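Long-range contact in protein (hdlp (histone deacetylase-like protein)) (Aquifex aeolicus, PDB 1C3P), which probably acts as a zinc-dependent deacetylase of the histone deacetylase family, and is assigned to acetoin breakdown: residues 56-69 / 135-149. Residues are numbered along the deposited sequence; the frame is centred on the assembly and turned at random.
Unlike the reference sequence in segment 135-149: N146 (reference Asp).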
loop_
_atom_site.group_PDB
_atom_site.type_symbol
_atom_site.label_atom_id
_atom_site.label_comp_id
_atom_site.label_asym_id
_atom_site.label_seq_id
_atom_site.Cartn_x
_atom_site.Cartn_y
_atom_site.Cartn_z
ATOM N N GLU A 56 -18.735 -5.670 7.177
ATOM C CA GLU A 56 -17.732 -4.714 6.732
ATOM C C GLU A 56 -17.254 -5.083 5.327
ATOM O O GLU A 56 -17.057 -4.211 4.478
ATOM C CB GLU A 56 -16.577 -4.667 7.738
ATOM C CG GLU A 56 -17.045 -4.179 9.122
ATOM C CD GLU A 56 -15.978 -4.300 10.174
ATOM O OE1 GLU A 56 -15.135 -5.216 10.024
ATOM O OE2 GLU A 56 -15.996 -3.508 11.155
ATOM N N LEU A 57 -17.081 -6.377 5.067
ATOM C CA LEU A 57 -16.652 -6.803 3.738
ATOM C C LEU A 57 -17.685 -6.443 2.675
ATOM O O LEU A 57 -17.333 -6.036 1.564
ATOM C CB LEU A 57 -16.402 -8.312 3.694
ATOM C CG LEU A 57 -15.190 -8.788 4.520
ATOM C CD1 LEU A 57 -15.064 -10.314 4.428
ATOM C CD2 LEU A 57 -13.909 -8.116 3.978
ATOM N N LEU A 58 -18.960 -6.606 3.018
ATOM C CA LEU A 58 -20.032 -6.321 2.077
ATOM C C LEU A 58 -20.288 -4.831 1.878
ATOM O O LEU A 58 -21.178 -4.450 1.115
ATOM C CB LEU A 58 -21.307 -7.052 2.490
ATOM C CG LEU A 58 -21.139 -8.578 2.530
ATOM C CD1 LEU A 58 -22.424 -9.224 3.034
ATOM C CD2 LEU A 58 -20.751 -9.111 1.168
ATOM N N LEU A 59 -19.525 -3.987 2.566
ATOM C CA LEU A 59 -19.637 -2.544 2.329
ATOM C C LEU A 59 -19.140 -2.303 0.888
ATOM O O LEU A 59 -19.510 -1.323 0.240
ATOM C CB LEU A 59 -18.752 -1.746 3.299
ATOM C CG LEU A 59 -19.153 -1.690 4.776
ATOM C CD1 LEU A 59 -18.064 -1.016 5.598
ATOM C CD2 LEU A 59 -20.488 -0.934 4.908
ATOM N N PHE A 60 -18.274 -3.192 0.395
ATOM C CA PHE A 60 -17.761 -3.064 -0.962
ATOM C C PHE A 60 -17.925 -4.309 -1.841
ATOM O O PHE A 60 -18.452 -4.232 -2.951
ATOM C CB PHE A 60 -16.279 -2.663 -0.964
ATOM C CG PHE A 60 -15.678 -2.571 -2.352
ATOM C CD1 PHE A 60 -16.182 -1.672 -3.287
ATOM C CD2 PHE A 60 -14.617 -3.396 -2.726
ATOM C CE1 PHE A 60 -15.645 -1.591 -4.576
ATOM C CE2 PHE A 60 -14.070 -3.325 -4.013
ATOM C CZ PHE A 60 -14.592 -2.414 -4.941
ATOM N N HIS A 61 -17.459 -5.453 -1.358
ATOM C CA HIS A 61 -17.539 -6.678 -2.150
ATOM C C HIS A 61 -18.905 -7.330 -2.181
ATOM O O HIS A 61 -19.712 -7.131 -1.272
ATOM C CB HIS A 61 -16.496 -7.682 -1.651
ATOM C CG HIS A 61 -15.096 -7.264 -1.954
ATOM N ND1 HIS A 61 -14.260 -6.702 -1.013
ATOM C CD2 HIS A 61 -14.398 -7.288 -3.112
ATOM C CE1 HIS A 61 -13.104 -6.401 -1.581
ATOM N NE2 HIS A 61 -13.163 -6.746 -2.852
ATOM N N THR A 62 -19.170 -8.090 -3.248
ATOM C CA THR A 62 -20.459 -8.782 -3.374
ATOM C C THR A 62 -20.423 -10.111 -2.642
ATOM O O THR A 62 -19.368 -10.734 -2.494
ATOM C CB THR A 62 -20.841 -9.021 -4.847
ATOM O OG1 THR A 62 -19.810 -9.760 -5.515
ATOM C CG2 THR A 62 -21.048 -7.700 -5.547
ATOM N N GLU A 63 -21.585 -10.542 -2.170
ATOM C CA GLU A 63 -21.672 -11.784 -1.420
ATOM C C GLU A 63 -21.187 -13.033 -2.111
ATOM O O GLU A 63 -20.529 -13.859 -1.485
ATOM C CB GLU A 63 -23.100 -12.034 -0.943
ATOM C CG GLU A 63 -23.461 -11.373 0.353
ATOM C CD GLU A 63 -24.678 -12.019 0.989
ATOM O OE1 GLU A 63 -24.611 -13.234 1.285
ATOM O OE2 GLU A 63 -25.693 -11.317 1.188
ATOM N N ASP A 64 -21.532 -13.191 -3.387
ATOM C CA ASP A 64 -21.128 -14.384 -4.127
ATOM C C ASP A 64 -19.596 -14.485 -4.198
ATOM O O ASP A 64 -19.031 -15.582 -4.081
ATOM C CB ASP A 64 -21.690 -14.373 -5.552
ATOM C CG ASP A 64 -21.212 -13.175 -6.366
ATOM O OD1 ASP A 64 -21.272 -13.230 -7.615
ATOM O OD2 ASP A 64 -20.792 -12.166 -5.761
ATOM N N TYR A 65 -18.935 -13.346 -4.403
ATOM C CA TYR A 65 -17.472 -13.308 -4.477
ATOM C C TYR A 65 -16.862 -13.651 -3.113
ATOM O O TYR A 65 -15.987 -14.506 -3.034
ATOM C CB TYR A 65 -16.974 -11.921 -4.959
ATOM C CG TYR A 65 -15.461 -11.779 -4.926
ATOM C CD1 TYR A 65 -14.636 -12.695 -5.593
ATOM C CD2 TYR A 65 -14.852 -10.745 -4.204
ATOM C CE1 TYR A 65 -13.237 -12.590 -5.536
ATOM C CE2 TYR A 65 -13.454 -10.632 -4.139
ATOM C CZ TYR A 65 -12.653 -11.554 -4.797
ATOM O OH TYR A 65 -11.278 -11.473 -4.683
ATOM N N ILE A 66 -17.334 -13.001 -2.053
ATOM C CA ILE A 66 -16.821 -13.266 -0.714
ATOM C C ILE A 66 -17.062 -14.721 -0.363
ATOM O O ILE A 66 -16.154 -15.374 0.137
ATOM C CB ILE A 66 -17.497 -12.360 0.354
ATOM C CG1 ILE A 66 -17.115 -10.907 0.098
ATOM C CG2 ILE A 66 -17.071 -12.783 1.769
ATOM C CD1 ILE A 66 -15.601 -10.661 0.236
ATOM N N ASN A 67 -18.266 -15.238 -0.633
ATOM C CA ASN A 67 -18.549 -16.636 -0.300
ATOM C C ASN A 67 -17.626 -17.584 -1.043
ATOM O O ASN A 67 -17.243 -18.633 -0.507
ATOM C CB ASN A 67 -20.008 -17.025 -0.578
ATOM C CG ASN A 67 -20.987 -16.390 0.402
ATOM O OD1 ASN A 67 -20.611 -15.965 1.488
ATOM N ND2 ASN A 67 -22.251 -16.343 0.021
ATOM N N THR A 68 -17.248 -17.211 -2.261
ATOM C CA THR A 68 -16.356 -18.044 -3.048
ATOM C C THR A 68 -14.960 -18.072 -2.426
ATOM O O THR A 68 -14.316 -19.117 -2.386
ATOM C CB THR A 68 -16.263 -17.557 -4.504
ATOM O OG1 THR A 68 -17.561 -17.661 -5.118
ATOM C CG2 THR A 68 -15.290 -18.415 -5.284
ATOM N N LEU A 69 -14.498 -16.932 -1.927
ATOM C CA LEU A 69 -13.184 -16.901 -1.294
ATOM C C LEU A 69 -13.181 -17.798 -0.053
ATOM O O LEU A 69 -12.213 -18.518 0.213
ATOM C CB LEU A 69 -12.806 -15.473 -0.878
ATOM C CG LEU A 69 -12.580 -14.428 -1.974
ATOM C CD1 LEU A 69 -12.366 -13.053 -1.354
ATOM C CD2 LEU A 69 -11.380 -14.823 -2.803
ATOM N N LYS A 135 -14.604 -5.287 -7.027
ATOM C CA LYS A 135 -15.783 -5.616 -6.250
ATOM C C LYS A 135 -16.112 -7.098 -6.205
ATOM O O LYS A 135 -16.446 -7.648 -5.147
ATOM C CB LYS A 135 -16.983 -4.812 -6.790
ATOM C CG LYS A 135 -18.323 -5.132 -6.141
ATOM C CD LYS A 135 -19.445 -4.196 -6.645
ATOM C CE LYS A 135 -19.418 -2.804 -6.001
ATOM N NZ LYS A 135 -19.895 -2.751 -4.565
ATOM N N SER A 136 -15.963 -7.761 -7.345
ATOM C CA SER A 136 -16.301 -9.166 -7.439
ATOM C C SER A 136 -15.234 -9.991 -8.125
ATOM O O SER A 136 -15.552 -10.997 -8.757
ATOM C CB SER A 136 -17.623 -9.309 -8.210
ATOM O OG SER A 136 -18.617 -8.462 -7.665
ATOM N N ARG A 137 -13.963 -9.611 -7.986
ATOM C CA ARG A 137 -12.898 -10.362 -8.648
ATOM C C ARG A 137 -11.500 -10.100 -8.078
ATOM O O ARG A 137 -11.181 -8.967 -7.749
ATOM C CB ARG A 137 -12.908 -10.013 -10.143
ATOM C CG ARG A 137 -11.668 -10.412 -10.908
ATOM C CD ARG A 137 -11.755 -9.904 -12.342
ATOM N NE ARG A 137 -12.670 -10.696 -13.152
ATOM C CZ ARG A 137 -12.309 -11.773 -13.843
ATOM N NH1 ARG A 137 -11.048 -12.184 -13.826
ATOM N NH2 ARG A 137 -13.210 -12.442 -14.548
ATOM N N ALA A 138 -10.671 -11.144 -7.990
ATOM C CA ALA A 138 -9.307 -10.997 -7.478
ATOM C C ALA A 138 -8.415 -10.369 -8.554
ATOM O O ALA A 138 -8.703 -10.474 -9.748
ATOM C CB ALA A 138 -8.739 -12.386 -7.049
ATOM N N ASN A 139 -7.334 -9.712 -8.146
ATOM C CA ASN A 139 -6.469 -9.074 -9.110
ATOM C C ASN A 139 -5.183 -8.571 -8.466
ATOM O O ASN A 139 -5.208 -8.034 -7.357
ATOM C CB ASN A 139 -7.237 -7.902 -9.758
ATOM C CG ASN A 139 -6.403 -7.124 -10.750
ATOM O OD1 ASN A 139 -5.928 -7.671 -11.748
ATOM N ND2 ASN A 139 -6.228 -5.829 -10.489
ATOM N N GLY A 140 -4.064 -8.761 -9.163
ATOM C CA GLY A 140 -2.780 -8.285 -8.667
ATOM C C GLY A 140 -2.384 -8.755 -7.279
ATOM O O GLY A 140 -1.861 -7.966 -6.484
ATOM N N PHE A 141 -2.617 -10.033 -6.992
ATOM C CA PHE A 141 -2.279 -10.631 -5.697
ATOM C C PHE A 141 -3.278 -10.226 -4.632
ATOM O O PHE A 141 -3.154 -10.651 -3.495
ATOM C CB PHE A 141 -0.915 -10.167 -5.167
ATOM C CG PHE A 141 0.232 -10.313 -6.126
ATOM C CD1 PHE A 141 1.444 -9.659 -5.852
ATOM C CD2 PHE A 141 0.141 -11.104 -7.265
ATOM C CE1 PHE A 141 2.531 -9.793 -6.691
ATOM C CE2 PHE A 141 1.240 -11.242 -8.117
ATOM C CZ PHE A 141 2.435 -10.585 -7.825
ATOM N N CYS A 142 -4.246 -9.382 -4.977
ATOM C CA CYS A 142 -5.227 -8.943 -3.991
ATOM C C CYS A 142 -6.586 -9.629 -4.141
ATOM O O CYS A 142 -7.094 -9.778 -5.264
ATOM C CB CYS A 142 -5.422 -7.426 -4.098
ATOM S SG CYS A 142 -3.910 -6.468 -3.863
ATOM N N TYR A 143 -7.167 -10.035 -3.007
ATOM C CA TYR A 143 -8.474 -10.685 -2.993
ATOM C C TYR A 143 -9.543 -9.787 -2.380
ATOM O O TYR A 143 -10.708 -9.857 -2.765
ATOM C CB TYR A 143 -8.454 -11.999 -2.207
ATOM C CG TYR A 143 -7.348 -12.947 -2.617
ATOM C CD1 TYR A 143 -6.065 -12.819 -2.086
ATOM C CD2 TYR A 143 -7.588 -13.975 -3.532
ATOM C CE1 TYR A 143 -5.036 -13.706 -2.453
ATOM C CE2 TYR A 143 -6.574 -14.859 -3.908
ATOM C CZ TYR A 143 -5.301 -14.718 -3.358
ATOM O OH TYR A 143 -4.303 -15.612 -3.682
ATOM N N ILE A 144 -9.149 -8.949 -1.421
ATOM C CA ILE A 144 -10.089 -8.036 -0.782
ATOM C C ILE A 144 -9.476 -6.642 -0.862
ATOM O O ILE A 144 -8.298 -6.461 -0.541
ATOM C CB ILE A 144 -10.309 -8.429 0.679
ATOM C CG1 ILE A 144 -10.841 -9.871 0.740
ATOM C CG2 ILE A 144 -11.216 -7.416 1.372
ATOM C CD1 ILE A 144 -11.144 -10.395 2.149
ATOM N N ASN A 145 -10.263 -5.661 -1.298
ATOM C CA ASN A 145 -9.756 -4.294 -1.432
ATOM C C ASN A 145 -10.028 -3.525 -0.122
ATOM O O ASN A 145 -11.092 -2.922 0.030
ATOM C CB ASN A 145 -10.468 -3.615 -2.611
ATOM C CG ASN A 145 -9.765 -2.350 -3.062
ATOM O OD1 ASN A 145 -9.497 -1.461 -2.262
ATOM N ND2 ASN A 145 -9.449 -2.275 -4.347
ATOM N N ASN A 146 -9.090 -3.531 0.827
ATOM C CA ASN A 146 -9.375 -2.850 2.097
ATOM C C ASN A 146 -9.513 -1.339 1.908
ATOM O O ASN A 146 -10.298 -0.697 2.599
ATOM C CB ASN A 146 -8.355 -3.244 3.177
ATOM C CG ASN A 146 -6.956 -2.808 2.849
ATOM O OD1 ASN A 146 -6.489 -1.803 3.366
ATOM N ND2 ASN A 146 -6.282 -3.550 1.962
ATOM N N PRO A 147 -8.739 -0.738 0.985
ATOM C CA PRO A 147 -8.971 0.706 0.848
ATOM C C PRO A 147 -10.452 1.014 0.476
ATOM O O PRO A 147 -11.051 1.969 1.000
ATOM C CB PRO A 147 -8.012 1.100 -0.270
ATOM C CG PRO A 147 -6.830 0.150 -0.015
ATOM C CD PRO A 147 -7.619 -1.165 0.122
ATOM N N ALA A 148 -11.045 0.209 -0.412
ATOM C CA ALA A 148 -12.442 0.451 -0.826
ATOM C C ALA A 148 -13.416 0.139 0.306
ATOM O O ALA A 148 -14.409 0.842 0.484
ATOM C CB ALA A 148 -12.796 -0.372 -2.074
ATOM N N VAL A 149 -13.134 -0.906 1.070
ATOM C CA VAL A 149 -13.967 -1.248 2.216
ATOM C C VAL A 149 -13.888 -0.069 3.175
ATOM O O VAL A 149 -14.913 0.408 3.680
ATOM C CB VAL A 149 -13.460 -2.520 2.924
ATOM C CG1 VAL A 149 -14.148 -2.713 4.290
ATOM C CG2 VAL A 149 -13.723 -3.723 2.043
#
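The CB of A148 sits 3.5 Å from the centroid of the F60 ring, a CH-pi contact over one face. F60 CD2 lies over the centre of the H61 ring, whose edge, as modelled, turns carbons CD2 and CE1 to K135 O and N145 N, both near the ring plane; these short carbon contacts leave the ring's flip in doubt. The Y65 ring lies between the S136–R137 backbone on one face and L69 CG on the other. With CG anti to the backbone N (chi1 174°), this ring reaches inward until OH donates to Y143 O at 2.6 Å, in the carbonyl plane and on a lone pair. A phenylalanine here would probably keep the ring packed between backbone and L69 but leave Y143 O without this buried donor. K135 bends at its last two torsions to bring NZ 2.6 Å from F60 O, while S136 OG donates to T62 OG1 (2.8 Å), which in turn donates to D64 OD2. The L57 and I144 side chains cross at about a right angle, L57 CD2 3.8 Å from I144 CG2. N145 OD1 caps helix 146-156 by accepting from A148 N, and its ND2 bonds to A133 O. The contact packs the turn between helices 54-57 and 63-75 against the loop entering helix 146-156, within the arginase-like alpha/beta fold of histone deacetylases, the N145 side chain about 11 Å from that of zinc ligand D168.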